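Local coordinates for protein probable hydrolase (Pseudomonas aeruginosa, PDB 7AL6) that is of unknown function but adopts the alpha/beta hydrolase fold and is probably a hydrolase, possibly a lipolytic one, at residues A[33-38]-A[100-104]; A[69-75]-A[202-206]. One frame throughout, in Å; residues are numbered along the deposited sequence.

Contact 1: A[33-38]-A[100-104]; sequences LHGWLD and GHSMG
W36 and M103 carry the side-chain part of this contact. M103 SD lies 3.8 Å from W36 CB, and the sulfur meets the indole obliquely in a Met-aromatic contact, 4.8 Å from the centroid of the five-membered ring. Methionine suits the place because its flexible thioether, bent at chi3 (69°), turns the methyl back over the W36 backbone, with CE 3.8 Å from W36 CA. Closer to the sheet the backbones take over. H101 N donates to L33 O at 2.9 Å, a nearly straight bond between parallel strands, and L33 CB packs on G104. Glycine at 104 lets the carbonyls of L33 and H34 lie close against its backbone, H34 O being 3.2 Å from G104 N.

One water knits the polar side together, accepting from G35 N, donating to D38 OD2 at 2.6 Å and hydrogen-bonded to H101 ND1 at 2.8 Å; H101 NE2 bonds to H263 O. The 35-38 loop is a type II turn whose G35 O accepts from D38 N and H34 ND1 on opposite faces of its plane. D38 is further held through OD1 by a salt bridge to R170 and through OD2 by a hydrogen bond to H264.

G100, S102 and G104 fit the GxSxG nucleophile elbow, and S102, strained at positive phi (53°) and bonded through OG to H263 NE2, is probably the nucleophile of a Ser-His-Asp triad. The contact thus joins the end of strand 28-33 to the turn between strand 96-101 and helix 103-114, with helix 77-91 packing on L33 and M103 through V84, L77 and Y80.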
ATOM      1  N   LEU A  33     -16.212   8.285  19.740  1.00 21.16           N
ATOM      2  CA  LEU A  33     -16.252   7.183  18.795  1.00 22.00           C
ATOM      3  C   LEU A  33     -17.695   6.904  18.348  1.00 27.14           C
ATOM      4  O   LEU A  33     -18.595   6.726  19.183  1.00 23.58           O
ATOM      5  CB  LEU A  33     -15.634   5.940  19.441  1.00 23.57           C
ATOM      6  CG  LEU A  33     -14.241   6.089  20.055  1.00 22.31           C
ATOM      7  CD1 LEU A  33     -13.828   4.717  20.594  1.00 23.29           C
ATOM      8  CD2 LEU A  33     -13.263   6.546  18.994  1.00 20.63           C
ATOM      9  N   HIS A  34     -17.905   6.796  17.019  1.00 22.47           N
ATOM     10  CA  HIS A  34     -19.238   6.712  16.441  1.00 20.29           C
ATOM     11  C   HIS A  34     -19.648   5.251  16.188  1.00 23.57           C
ATOM     12  O   HIS A  34     -18.878   4.299  16.363  1.00 23.60           O
ATOM     13  CB  HIS A  34     -19.322   7.551  15.152  1.00 23.75           C
ATOM     14  CG  HIS A  34     -18.343   7.133  14.093  1.00 23.19           C
ATOM     15  ND1 HIS A  34     -18.519   5.996  13.340  1.00 22.66           N
ATOM     16  CD2 HIS A  34     -17.167   7.684  13.679  1.00 20.06           C
ATOM     17  CE1 HIS A  34     -17.485   5.843  12.521  1.00 28.30           C
ATOM     18  NE2 HIS A  34     -16.651   6.853  12.710  1.00 20.13           N
ATOM     19  N   GLY A  35     -20.857   5.102  15.681  1.00 24.06           N
ATOM     20  CA  GLY A  35     -21.510   3.831  15.345  1.00 23.35           C
ATOM     21  C   GLY A  35     -21.075   3.251  14.016  1.00 28.58           C
ATOM     22  O   GLY A  35     -20.488   3.943  13.225  1.00 26.07           O
ATOM     23  N   TRP A  36     -21.379   1.990  13.788  1.00 21.32           N
ATOM     24  CA  TRP A  36     -21.012   1.289  12.540  1.00 29.81           C
ATOM     25  C   TRP A  36     -21.662   2.010  11.342  1.00 29.66           C
ATOM     26  O   TRP A  36     -22.836   2.310  11.444  1.00 23.83           O
ATOM     27  CB  TRP A  36     -21.463  -0.153  12.673  1.00 28.79           C
ATOM     28  CG  TRP A  36     -21.138  -1.060  11.538  1.00 26.72           C
ATOM     29  CD1 TRP A  36     -19.917  -1.498  11.152  1.00 34.28           C
ATOM     30  CD2 TRP A  36     -22.084  -1.779  10.748  1.00 32.20           C
ATOM     31  NE1 TRP A  36     -20.037  -2.391  10.131  1.00 35.78           N
ATOM     32  CE2 TRP A  36     -21.355  -2.564   9.846  1.00 38.05           C
ATOM     33  CE3 TRP A  36     -23.477  -1.761  10.651  1.00 42.79           C
ATOM     34  CZ2 TRP A  36     -21.976  -3.359   8.893  1.00 40.12           C
ATOM     35  CZ3 TRP A  36     -24.090  -2.546   9.711  1.00 41.56           C
ATOM     36  CH2 TRP A  36     -23.345  -3.335   8.846  1.00 44.04           C
ATOM     37  N   LEU A  37     -20.894   2.344  10.305  1.00 28.83           N
ATOM     38  CA  LEU A  37     -21.286   3.048   9.048  1.00 33.13           C
ATOM     39  C   LEU A  37     -21.647   4.516   9.308  1.00 29.50           C
ATOM     40  O   LEU A  37     -22.090   5.136   8.399  1.00 29.40           O
ATOM     41  CB  LEU A  37     -22.405   2.331   8.285  1.00 34.58           C
ATOM     42  CG  LEU A  37     -22.216   0.841   8.045  1.00 36.70           C
ATOM     43  CD1 LEU A  37     -23.348   0.275   7.223  1.00 40.70           C
ATOM     44  CD2 LEU A  37     -20.892   0.527   7.401  1.00 32.51           C
ATOM     45  N   ASP A  38     -21.432   5.061  10.498  1.00 24.83           N
ATOM     46  CA  ASP A  38     -21.617   6.484  10.730  1.00 22.38           C
ATOM     47  C   ASP A  38     -20.262   7.185  10.591  1.00 19.85           C
ATOM     48  O   ASP A  38     -19.388   6.673   9.894  1.00 25.16           O
ATOM     49  CB  ASP A  38     -22.240   6.710  12.113  1.00 23.95           C
ATOM     50  CG  ASP A  38     -23.666   6.178  12.200  1.00 32.60           C
ATOM     51  OD1 ASP A  38     -24.253   5.928  11.128  1.00 30.54           O
ATOM     52  OD2 ASP A  38     -24.186   6.019  13.333  1.00 31.02           O
ATOM     53  N   GLY A 100     -18.589   7.086  23.571  1.00 21.70           N
ATOM     54  CA  GLY A 100     -18.849   6.147  22.501  1.00 20.47           C
ATOM     55  C   GLY A 100     -20.324   5.944  22.250  1.00 28.67           C
ATOM     56  O   GLY A 100     -21.109   5.820  23.188  1.00 29.46           O
ATOM     57  N   HIS A 101     -20.682   5.841  20.964  1.00 25.61           N
ATOM     58  CA  HIS A 101     -22.046   5.560  20.546  1.00 28.14           C
ATOM     59  C   HIS A 101     -22.087   4.214  19.841  1.00 26.24           C
ATOM     60  O   HIS A 101     -21.326   3.964  18.894  1.00 24.82           O
ATOM     61  CB  HIS A 101     -22.628   6.665  19.636  1.00 30.36           C
ATOM     62  CG  HIS A 101     -23.982   6.311  19.095  1.00 30.04           C
ATOM     63  ND1 HIS A 101     -24.216   6.068  17.762  1.00 26.46           N
ATOM     64  CD2 HIS A 101     -25.159   6.103  19.725  1.00 25.92           C
ATOM     65  CE1 HIS A 101     -25.476   5.721  17.590  1.00 37.66           C
ATOM     66  NE2 HIS A 101     -26.072   5.739  18.769  1.00 29.93           N
ATOM     67  N   SER A 102     -22.967   3.339  20.319  1.00 27.18           N
ATOM     68  CA  SER A 102     -23.228   2.042  19.700  1.00 28.93           C
ATOM     69  C   SER A 102     -21.942   1.244  19.502  1.00 32.72           C
ATOM     70  O   SER A 102     -21.274   0.904  20.493  1.00 25.42           O
ATOM     71  CB  SER A 102     -23.992   2.245  18.389  1.00 27.44           C
ATOM     72  OG  SER A 102     -24.552   1.022  17.977  1.00 33.06           O
ATOM     73  N   MET A 103     -21.601   0.862  18.265  1.00 23.22           N
ATOM     74  CA  MET A 103     -20.310   0.188  18.055  1.00 27.25           C
ATOM     75  C   MET A 103     -19.153   0.908  18.755  1.00 21.01           C
ATOM     76  O   MET A 103     -18.184   0.277  19.214  1.00 23.78           O
ATOM     77  CB  MET A 103     -19.968   0.081  16.560  1.00 25.20           C
ATOM     78  CG  MET A 103     -18.706  -0.754  16.296  1.00 26.66           C
ATOM     79  SD  MET A 103     -18.228  -0.851  14.528  1.00 26.46           S
ATOM     80  CE  MET A 103     -17.716   0.860  14.284  1.00 24.24           C
ATOM     81  N   GLY A 104     -19.190   2.231  18.755  1.00 22.16           N
ATOM     82  CA  GLY A 104     -18.115   2.981  19.374  1.00 27.83           C
ATOM     83  C   GLY A 104     -18.083   2.793  20.872  1.00 27.68           C
ATOM     84  O   GLY A 104     -17.014   2.918  21.493  1.00 25.10           O
TER
HETATM   85  O   HOH W   1     -23.010   6.968  15.412  1.00 25.09           O

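Contact 2: A[69-75]-A[202-206]; sequences RAEGASY and DARLT
This is a polar, partly buried contact between two loops at the periphery of the fold, in which R204 of a short 3-10 segment and D202 just before it meet the backbone and tyrosine of the loop leading into helix 77-91. The guanidinium of R204 reaches into the curve of 69-75 and binds its carbonyls: NH2 donates to R69 O at 2.6 Å, while NH1 gives a nearly straight bond (173°) to A70 O at 2.7 Å and a weak one to A73 O. Arginine fits because its flat, many-donor head can serve several carbonyls at once; R69 O and A70 O both lie near its plane. A bend at chi3 (-85°) swings that head back to D202, which it grips in a side-on salt bridge, NE to OD1 and NH2 to the syn lone pair of OD2.

Two turn motifs shape the partners. A70 to A73 form a type II turn, with glycine at the positive-phi position 72, and A73 N and R204 NH1 approach A70 O from opposite faces. In the other segment D202 OD1 accepts from R204 N, an Asx turn that fixes the carboxylate ahead of the 3-10 segment.

Y75 OH donates to D202 OD2 at 2.6 Å from above the carboxylate plane and itself accepts from R69 N at 3.1 Å. Its ring stands almost perpendicular to the guanidinium (86°), presenting CE1 to the guanidinium face. Over one ring face lies L205, whose CD2 comes within 3.4 Å of Y75 CD2; R69 NE lies over the opposite face, toward its rim, its guanidinium salt-bridged to D83. At A70, E71 and A73 the loop also packs on a neighbouring subunit, A73 meeting A73 of that subunit.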
ATOM      1  N   ARG A  69      -8.513   1.024   5.292  1.00 27.39           N
ATOM      2  CA  ARG A  69      -7.350   0.227   5.658  1.00 27.61           C
ATOM      3  C   ARG A  69      -6.651  -0.313   4.411  1.00 28.77           C
ATOM      4  O   ARG A  69      -7.270  -0.507   3.363  1.00 24.96           O
ATOM      5  CB  ARG A  69      -7.762  -0.961   6.530  1.00 26.45           C
ATOM      6  CG  ARG A  69      -8.417  -0.598   7.879  1.00 28.06           C
ATOM      7  CD  ARG A  69      -8.369  -1.804   8.834  1.00 29.22           C
ATOM      8  NE  ARG A  69      -9.095  -1.556  10.068  1.00 27.81           N
ATOM      9  CZ  ARG A  69      -8.698  -0.692  10.998  1.00 27.40           C
ATOM     10  NH1 ARG A  69      -7.579  -0.017  10.839  1.00 27.20           N
ATOM     11  NH2 ARG A  69      -9.420  -0.519  12.091  1.00 27.53           N
ATOM     12  N   ALA A  70      -5.360  -0.595   4.551  1.00 27.41           N
ATOM     13  CA  ALA A  70      -4.596  -1.209   3.469  1.00 32.21           C
ATOM     14  C   ALA A  70      -5.172  -2.571   3.085  1.00 38.17           C
ATOM     15  O   ALA A  70      -5.978  -3.177   3.808  1.00 31.00           O
ATOM     16  CB  ALA A  70      -3.126  -1.350   3.866  1.00 33.38           C
ATOM     17  N   GLU A  71      -4.756  -3.043   1.908  1.00 34.06           N
ATOM     18  CA  GLU A  71      -5.234  -4.314   1.370  1.00 33.31           C
ATOM     19  C   GLU A  71      -5.023  -5.455   2.361  1.00 26.54           C
ATOM     20  O   GLU A  71      -3.959  -5.555   2.980  1.00 29.65           O
ATOM     21  CB  GLU A  71      -4.447  -4.648   0.101  1.00 46.37           C
ATOM     22  CG  GLU A  71      -4.583  -3.682  -1.026  1.00 65.38           C
ATOM     23  CD  GLU A  71      -5.589  -4.160  -2.046  1.00 72.49           C
ATOM     24  OE1 GLU A  71      -5.372  -3.906  -3.251  1.00 92.94           O
ATOM     25  OE2 GLU A  71      -6.590  -4.796  -1.643  1.00 67.44           O
ATOM     26  N   GLY A  72      -5.996  -6.350   2.451  1.00 29.34           N
ATOM     27  CA  GLY A  72      -5.930  -7.507   3.321  1.00 31.18           C
ATOM     28  C   GLY A  72      -6.158  -7.256   4.807  1.00 33.61           C
ATOM     29  O   GLY A  72      -6.347  -8.223   5.542  1.00 29.15           O
ATOM     30  N   ALA A  73      -6.145  -6.007   5.274  1.00 28.11           N
ATOM     31  CA  ALA A  73      -6.395  -5.728   6.684  1.00 24.28           C
ATOM     32  C   ALA A  73      -7.875  -5.904   7.018  1.00 31.87           C
ATOM     33  O   ALA A  73      -8.743  -5.722   6.172  1.00 32.82           O
ATOM     34  CB  ALA A  73      -5.941  -4.324   7.047  1.00 25.84           C
ATOM     35  N   SER A  74      -8.144  -6.268   8.256  1.00 29.37           N
ATOM     36  CA  SER A  74      -9.484  -6.587   8.785  1.00 26.84           C
ATOM     37  C   SER A  74     -10.146  -5.398   9.493  1.00 23.57           C
ATOM     38  O   SER A  74      -9.468  -4.475   9.831  1.00 27.83           O
ATOM     39  CB  SER A  74      -9.329  -7.760   9.682  1.00 34.12           C
ATOM     40  OG  SER A  74      -8.562  -7.435  10.811  1.00 28.29           O
ATOM     41  N   TYR A  75     -11.455  -5.438   9.689  1.00 22.10           N
ATOM     42  CA  TYR A  75     -12.206  -4.399  10.427  1.00 24.04           C
ATOM     43  C   TYR A  75     -12.862  -5.065  11.644  1.00 29.65           C
ATOM     44  O   TYR A  75     -14.048  -5.031  11.774  1.00 25.19           O
ATOM     45  CB  TYR A  75     -13.231  -3.681   9.555  1.00 21.95           C
ATOM     46  CG  TYR A  75     -12.702  -2.692   8.548  1.00 29.86           C
ATOM     47  CD1 TYR A  75     -12.321  -3.097   7.285  1.00 26.83           C
ATOM     48  CD2 TYR A  75     -12.667  -1.342   8.816  1.00 26.27           C
ATOM     49  CE1 TYR A  75     -11.876  -2.202   6.333  1.00 27.18           C
ATOM     50  CE2 TYR A  75     -12.219  -0.431   7.879  1.00 27.13           C
ATOM     51  CZ  TYR A  75     -11.824  -0.861   6.632  1.00 27.56           C
ATOM     52  OH  TYR A  75     -11.380   0.012   5.710  1.00 28.50           O
ATOM     53  N   ASP A 202     -16.270   0.904   3.016  1.00 41.05           N
ATOM     54  CA  ASP A 202     -15.384  -0.176   2.619  1.00 35.28           C
ATOM     55  C   ASP A 202     -16.232  -1.435   2.601  1.00 39.00           C
ATOM     56  O   ASP A 202     -16.929  -1.738   3.580  1.00 35.37           O
ATOM     57  CB  ASP A 202     -14.213  -0.271   3.581  1.00 33.56           C
ATOM     58  CG  ASP A 202     -13.076  -1.103   3.057  1.00 32.15           C
ATOM     59  OD1 ASP A 202     -13.299  -2.230   2.516  1.00 34.07           O
ATOM     60  OD2 ASP A 202     -11.921  -0.640   3.260  1.00 28.62           O
ATOM     61  N   ALA A 203     -16.238  -2.118   1.459  1.00 36.44           N
ATOM     62  CA  ALA A 203     -17.018  -3.340   1.352  1.00 42.27           C
ATOM     63  C   ALA A 203     -16.590  -4.378   2.380  1.00 39.58           C
ATOM     64  O   ALA A 203     -17.383  -5.248   2.732  1.00 36.99           O
ATOM     65  CB  ALA A 203     -16.887  -3.913  -0.055  1.00 47.20           C
ATOM     66  N   ARG A 204     -15.356  -4.314   2.872  1.00 35.26           N
ATOM     67  CA  ARG A 204     -14.950  -5.268   3.891  1.00 36.40           C
ATOM     68  C   ARG A 204     -15.777  -5.111   5.160  1.00 36.05           C
ATOM     69  O   ARG A 204     -15.827  -6.042   5.969  1.00 35.10           O
ATOM     70  CB  ARG A 204     -13.458  -5.109   4.208  1.00 38.22           C
ATOM     71  CG  ARG A 204     -12.534  -5.554   3.065  1.00 37.77           C
ATOM     72  CD  ARG A 204     -11.091  -5.278   3.449  1.00 44.93           C
ATOM     73  NE  ARG A 204     -10.738  -3.901   3.136  1.00 35.24           N
ATOM     74  CZ  ARG A 204      -9.524  -3.389   3.265  1.00 35.72           C
ATOM     75  NH1 ARG A 204      -8.525  -4.136   3.725  1.00 34.56           N
ATOM     76  NH2 ARG A 204      -9.318  -2.120   2.945  1.00 36.10           N
ATOM     77  N   LEU A 205     -16.385  -3.939   5.367  1.00 30.67           N
ATOM     78  CA  LEU A 205     -17.179  -3.710   6.557  1.00 35.77           C
ATOM     79  C   LEU A 205     -18.384  -4.641   6.617  1.00 38.17           C
ATOM     80  O   LEU A 205     -18.999  -4.747   7.681  1.00 36.50           O
ATOM     81  CB  LEU A 205     -17.670  -2.257   6.605  1.00 33.74           C
ATOM     82  CG  LEU A 205     -16.547  -1.266   6.934  1.00 32.97           C
ATOM     83  CD1 LEU A 205     -16.930   0.151   6.725  1.00 33.12           C
ATOM     84  CD2 LEU A 205     -16.075  -1.458   8.380  1.00 31.25           C
ATOM     85  N   THR A 206     -18.761  -5.275   5.491  1.00 32.67           N
ATOM     86  CA  THR A 206     -19.883  -6.218   5.462  1.00 41.70           C
ATOM     87  C   THR A 206     -19.475  -7.640   5.822  1.00 42.48           C
ATOM     88  O   THR A 206     -20.346  -8.500   5.939  1.00 39.79           O
ATOM     89  CB  THR A 206     -20.567  -6.267   4.065  1.00 37.20           C
ATOM     90  OG1 THR A 206     -19.688  -6.854   3.076  1.00 45.66           O
ATOM     91  CG2 THR A 206     -20.945  -4.918   3.616  1.00 44.09           C
TER

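How the contacts relate
The two contacts lie about 17 Å apart between centres, contact 1 near the middle of the chain and contact 2 toward its periphery. Their segments alternate along the sequence: 33-38, 69-75, 100-104, then 202-206. Helix 77-91 is common ground, since it begins just after 69-75 and its Y80 touches M103 in contact 1 as well as Y75 and L205 in contact 2. They also meet directly, W36 CZ2 lying 3.5 Å from L205 O and L37 packing on L205. The loop holding 202-206 thus touches both the loop beside the probable nucleophile elbow and segment 69-75, which itself packs on a neighbouring subunit.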